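Side-chain contact in aryl acylamidase (bacterium CSBL00001, PDB 4YJ6), which probably hydrolyses the amide bond of aryl acylamides, as a member of the amidase signature family of hydrolases: residues 8-13 with 488-493. Residues are numbered along the deposited sequence; the frame is centred on the assembly and turned at random.
Sequences VHWKSA and DIPAGR
The two segments come nearest, CA to CA, at Trp10 and Ala491 (8.7 Å), a gap spanned by one indole. Val8 to Lys11 form a type II beta turn, closed by Lys11 N to Val8 O, just before helix 13-21; Trp10 holds its third position with positive phi (70°). Across the contact, the short helix 488-491 ends as Gly492 leaves helical geometry. With CG anti to its carbonyl carbon (chi1 -55°), Trp10 sends the six-membered end of the indole toward this helix. Ala491 CB lies oblique to the indole, 3.6 Å from Trp10 CZ2, while Pro490 CG meets the ring edge near its plane, 4.0 Å from Trp10 CH2. At the pyrrole edge a water lying in the indole plane accepts from Trp10 NE1 (3.0 Å) and donates to Ala491 O (3.0 Å). His9 NE2, whose own bond goes to Asp173 O, lies over one face of the indole, offset toward the rim; in turn Trp10 NE1 lies over the centre of the imidazole. Pro490 is buried further by Pro153 and Phe154. A leucine in place of Trp10 would probably leave the water without its indole donor and uncover Ala491 CB and the imidazole face. The N- and C-terminal regions of the amidase chain are thus joined here by a small apolar patch and one water bridge, the carbons of the six-membered ring making the apolar contact and the N-H the polar one.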
loop_
_atom_site.group_PDB
_atom_site.type_symbol
_atom_site.label_atom_id
_atom_site.label_comp_id
_atom_site.label_asym_id
_atom_site.label_seq_id
_atom_site.Cartn_x
_atom_site.Cartn_y
_atom_site.Cartn_z
ATOM N N VAL A 8 21.077 -8.223 -9.156
ATOM C CA VAL A 8 20.129 -7.699 -8.166
ATOM C C VAL A 8 18.684 -8.253 -8.270
ATOM O O VAL A 8 17.933 -8.138 -7.328
ATOM C CB VAL A 8 20.088 -6.164 -8.205
ATOM C CG1 VAL A 8 21.501 -5.606 -7.979
ATOM C CG2 VAL A 8 19.526 -5.663 -9.557
ATOM N N HIS A 9 18.291 -8.831 -9.396
ATOM C CA HIS A 9 16.920 -9.334 -9.545
ATOM C C HIS A 9 16.629 -10.304 -8.413
ATOM O O HIS A 9 17.430 -11.210 -8.143
ATOM C CB HIS A 9 16.769 -10.050 -10.897
ATOM C CG HIS A 9 15.356 -10.144 -11.392
ATOM N ND1 HIS A 9 15.005 -10.918 -12.474
ATOM C CD2 HIS A 9 14.212 -9.547 -10.971
ATOM C CE1 HIS A 9 13.709 -10.803 -12.702
ATOM N NE2 HIS A 9 13.202 -9.970 -11.805
ATOM N N TRP A 10 15.492 -10.103 -7.745
ATOM C CA TRP A 10 15.034 -10.980 -6.648
ATOM C C TRP A 10 15.831 -10.928 -5.329
ATOM O O TRP A 10 15.502 -11.647 -4.368
ATOM C CB TRP A 10 14.882 -12.453 -7.126
ATOM C CG TRP A 10 13.976 -12.604 -8.324
ATOM C CD1 TRP A 10 14.341 -12.935 -9.615
ATOM C CD2 TRP A 10 12.548 -12.421 -8.351
ATOM N NE1 TRP A 10 13.228 -12.956 -10.429
ATOM C CE2 TRP A 10 12.117 -12.649 -9.684
ATOM C CE3 TRP A 10 11.595 -12.090 -7.378
ATOM C CZ2 TRP A 10 10.768 -12.549 -10.071
ATOM C CZ3 TRP A 10 10.265 -11.991 -7.752
ATOM C CH2 TRP A 10 9.855 -12.225 -9.094
ATOM N N LYS A 11 16.867 -10.101 -5.246
ATOM C CA LYS A 11 17.596 -9.973 -3.999
ATOM C C LYS A 11 16.725 -9.207 -2.992
ATOM O O LYS A 11 16.004 -8.276 -3.388
ATOM C CB LYS A 11 18.902 -9.217 -4.194
ATOM C CG LYS A 11 19.911 -9.990 -5.042
ATOM C CD LYS A 11 20.625 -11.070 -4.215
ATOM C CE LYS A 11 21.862 -11.615 -4.975
ATOM N NZ LYS A 11 21.454 -12.442 -6.150
ATOM N N SER A 12 16.813 -9.595 -1.724
ATOM C CA SER A 12 16.098 -8.864 -0.668
ATOM C C SER A 12 16.809 -7.568 -0.295
ATOM O O SER A 12 17.976 -7.361 -0.625
ATOM C CB SER A 12 15.925 -9.725 0.579
ATOM O OG SER A 12 17.155 -9.907 1.233
ATOM N N ALA A 13 16.098 -6.667 0.379
ATOM C CA ALA A 13 16.758 -5.466 0.896
ATOM C C ALA A 13 17.850 -5.859 1.885
ATOM O O ALA A 13 18.922 -5.255 1.894
ATOM C CB ALA A 13 15.726 -4.528 1.579
ATOM N N ASP A 488 7.941 -17.897 -8.800
ATOM C CA ASP A 488 8.385 -18.570 -10.024
ATOM C C ASP A 488 7.547 -18.151 -11.222
ATOM O O ASP A 488 8.010 -18.177 -12.371
ATOM C CB ASP A 488 8.317 -20.107 -9.890
ATOM C CG ASP A 488 9.337 -20.670 -8.904
ATOM O OD1 ASP A 488 10.263 -19.964 -8.465
ATOM O OD2 ASP A 488 9.210 -21.862 -8.568
ATOM N N ILE A 489 6.296 -17.786 -10.998
ATOM C CA ILE A 489 5.426 -17.438 -12.106
ATOM C C ILE A 489 5.898 -16.149 -12.783
ATOM O O ILE A 489 6.237 -16.160 -13.971
ATOM C CB ILE A 489 3.939 -17.383 -11.655
ATOM C CG1 ILE A 489 3.444 -18.798 -11.268
ATOM C CG2 ILE A 489 3.074 -16.772 -12.743
ATOM C CD1 ILE A 489 2.095 -18.808 -10.517
ATOM N N PRO A 490 5.934 -15.020 -12.047
ATOM C CA PRO A 490 6.508 -13.835 -12.712
ATOM C C PRO A 490 7.973 -14.018 -13.174
ATOM O O PRO A 490 8.337 -13.463 -14.200
ATOM C CB PRO A 490 6.379 -12.717 -11.646
ATOM C CG PRO A 490 6.238 -13.440 -10.314
ATOM C CD PRO A 490 5.509 -14.762 -10.652
ATOM N N ALA A 491 8.780 -14.765 -12.431
ATOM C CA ALA A 491 10.202 -14.937 -12.751
ATOM C C ALA A 491 10.368 -15.614 -14.111
ATOM O O ALA A 491 11.369 -15.401 -14.800
ATOM C CB ALA A 491 10.905 -15.743 -11.674
ATOM N N GLY A 492 9.364 -16.383 -14.509
ATOM C CA GLY A 492 9.416 -17.085 -15.787
ATOM C C GLY A 492 8.550 -16.503 -16.886
ATOM O O GLY A 492 8.399 -17.110 -17.938
ATOM N N ARG A 493 7.964 -15.336 -16.675
ATOM C CA ARG A 493 7.050 -14.805 -17.671
ATOM C C ARG A 493 7.827 -14.314 -18.895
ATOM O O ARG A 493 8.958 -13.866 -18.781
ATOM C CB ARG A 493 6.182 -13.681 -17.087
ATOM C CG ARG A 493 6.904 -12.356 -16.856
ATOM C CD ARG A 493 5.965 -11.314 -16.190
ATOM N NE ARG A 493 6.688 -10.064 -15.921
ATOM C CZ ARG A 493 6.849 -9.093 -16.802
ATOM N NH1 ARG A 493 6.301 -9.196 -18.022
ATOM N NH2 ARG A 493 7.555 -8.005 -16.464
HETATM O O HOH W 1 13.399 -13.844 -13.316
#